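Local coordinates for ssDNA binding RNA Polymerase cofactor (Pseudomonas phage LUZ7, PDB 6QLC), which binds single-stranded DNA and serves as a cofactor of RNA polymerase, probably regulating transcription of the phage genome, at residues K69-S72 against E73-A77. Residues are numbered along the deposited sequence; the frame is centred on the assembly and turned at random.
Sequences KPLS and ETAYA
Ser72 meets the first turn of helix 73-86 with both its oxygens, the hydroxyl and the carbonyl. Its hydroxyl OG accepts from the backbone N of Ala75 at 3.1 Å, with the N-H pointing almost straight at it (167°). Its carbonyl O takes the N-H of Tyr76 at 2.8 Å, a nearly linear bond (176°) in which the donor lies close to the extension of the C=O bond. OG can reach forward to the N-H of Ala75 because chi1 of 72° sets it between the backbone N and the carbonyl carbon of its own residue; there it also touches the methyl of Ala75 (OG to CB 3.6 Å). This is a serine N-cap: the hydroxyl occupies an amide N-H that has no preceding helical turn to supply a carbonyl, and the Tyr76 bond is the opening i to i+4 link, followed by the one from Ala77 N to Glu73 O. Ser72 itself keeps an extended backbone, from which the chain bends into helical geometry at Glu73.

One residue earlier, Leu71 lies alongside the same turn. Its CD2 rests on the methyl CB of Ala75 at 3.9 Å, while CD1 approaches the CA of Tyr76 at 4.0 Å, one methyl on each of two successive helix residues. CB of Leu71 sits 4.3 Å from CB of Tyr76, a looser apolar contact. The Tyr76 side chain leads away from this loop, its CG anti to the backbone N; Tyr76 packs on Lys90 of the second subunit, and its OH is hydrogen-bonded to the backbone N of Leu91 in that subunit. Just before the cap in sequence, a backbone hydrogen bond between Leu71 and Thr63 ties the approach to helix 73-86 to the chain just beyond helix 53-61.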
loop_
_atom_site.group_PDB
_atom_site.type_symbol
_atom_site.label_atom_id
_atom_site.label_comp_id
_atom_site.label_asym_id
_atom_site.label_seq_id
_atom_site.Cartn_x
_atom_site.Cartn_y
_atom_site.Cartn_z
ATOM N N LYS A 69 5.315 25.264 7.253
ATOM C CA LYS A 69 3.870 25.462 7.389
ATOM C C LYS A 69 3.114 24.155 7.173
ATOM O O LYS A 69 3.292 23.519 6.124
ATOM C CB LYS A 69 3.373 26.508 6.380
ATOM C CG LYS A 69 3.808 27.954 6.631
ATOM C CD LYS A 69 4.125 28.687 5.317
ATOM C CE LYS A 69 4.261 30.198 5.530
ATOM N NZ LYS A 69 5.611 30.562 6.053
ATOM N N PRO A 70 2.279 23.716 8.120
ATOM C CA PRO A 70 1.405 22.564 7.857
ATOM C C PRO A 70 0.557 22.786 6.607
ATOM O O PRO A 70 0.118 23.902 6.313
ATOM C CB PRO A 70 0.549 22.471 9.122
ATOM C CG PRO A 70 1.402 23.091 10.196
ATOM C CD PRO A 70 2.187 24.180 9.516
ATOM N N LEU A 71 0.375 21.718 5.839
ATOM C CA LEU A 71 -0.384 21.811 4.600
ATOM C C LEU A 71 -1.841 22.154 4.884
ATOM O O LEU A 71 -2.402 21.779 5.918
ATOM C CB LEU A 71 -0.322 20.488 3.831
ATOM C CG LEU A 71 1.065 19.987 3.434
ATOM C CD1 LEU A 71 1.005 18.521 3.040
ATOM C CD2 LEU A 71 1.587 20.846 2.296
ATOM N N SER A 72 -2.443 22.890 3.954
ATOM C CA SER A 72 -3.894 22.966 3.875
ATOM C C SER A 72 -4.444 21.611 3.441
ATOM O O SER A 72 -3.771 20.847 2.743
ATOM C CB SER A 72 -4.322 24.052 2.885
ATOM O OG SER A 72 -4.067 23.656 1.543
ATOM N N GLU A 73 -5.671 21.305 3.877
ATOM C CA GLU A 73 -6.301 20.051 3.468
ATOM C C GLU A 73 -6.264 19.884 1.953
ATOM O O GLU A 73 -6.022 18.782 1.447
ATOM C CB GLU A 73 -7.737 19.984 3.981
ATOM C CG GLU A 73 -8.323 18.585 3.924
ATOM C CD GLU A 73 -7.715 17.664 4.971
ATOM O OE1 GLU A 73 -7.910 16.438 4.864
ATOM O OE2 GLU A 73 -7.037 18.169 5.895
ATOM N N THR A 74 -6.451 20.979 1.215
ATOM C CA THR A 74 -6.345 20.936 -0.237
ATOM C C THR A 74 -4.967 20.455 -0.678
ATOM O O THR A 74 -4.848 19.506 -1.462
ATOM C CB THR A 74 -6.645 22.317 -0.810
ATOM O OG1 THR A 74 -8.039 22.599 -0.641
ATOM C CG2 THR A 74 -6.290 22.360 -2.279
ATOM N N ALA A 75 -3.910 21.084 -0.165
ATOM C CA ALA A 75 -2.559 20.680 -0.547
ATOM C C ALA A 75 -2.273 19.250 -0.118
ATOM O O ALA A 75 -1.662 18.477 -0.862
ATOM C CB ALA A 75 -1.529 21.638 0.053
ATOM N N TYR A 76 -2.717 18.879 1.077
ATOM C CA TYR A 76 -2.601 17.497 1.520
ATOM C C TYR A 76 -3.285 16.550 0.533
ATOM O O TYR A 76 -2.658 15.618 0.011
ATOM C CB TYR A 76 -3.179 17.382 2.929
ATOM C CG TYR A 76 -3.451 15.973 3.397
ATOM C CD1 TYR A 76 -2.445 15.198 3.943
ATOM C CD2 TYR A 76 -4.721 15.425 3.305
ATOM C CE1 TYR A 76 -2.684 13.924 4.371
ATOM C CE2 TYR A 76 -4.976 14.140 3.733
ATOM C CZ TYR A 76 -3.955 13.395 4.262
ATOM O OH TYR A 76 -4.203 12.111 4.692
ATOM N N ALA A 77 -4.557 16.806 0.214
ATOM C CA ALA A 77 -5.272 15.898 -0.684
ATOM C C ALA A 77 -4.603 15.838 -2.054
ATOM O O ALA A 77 -4.515 14.768 -2.668
ATOM C CB ALA A 77 -6.739 16.317 -0.804
#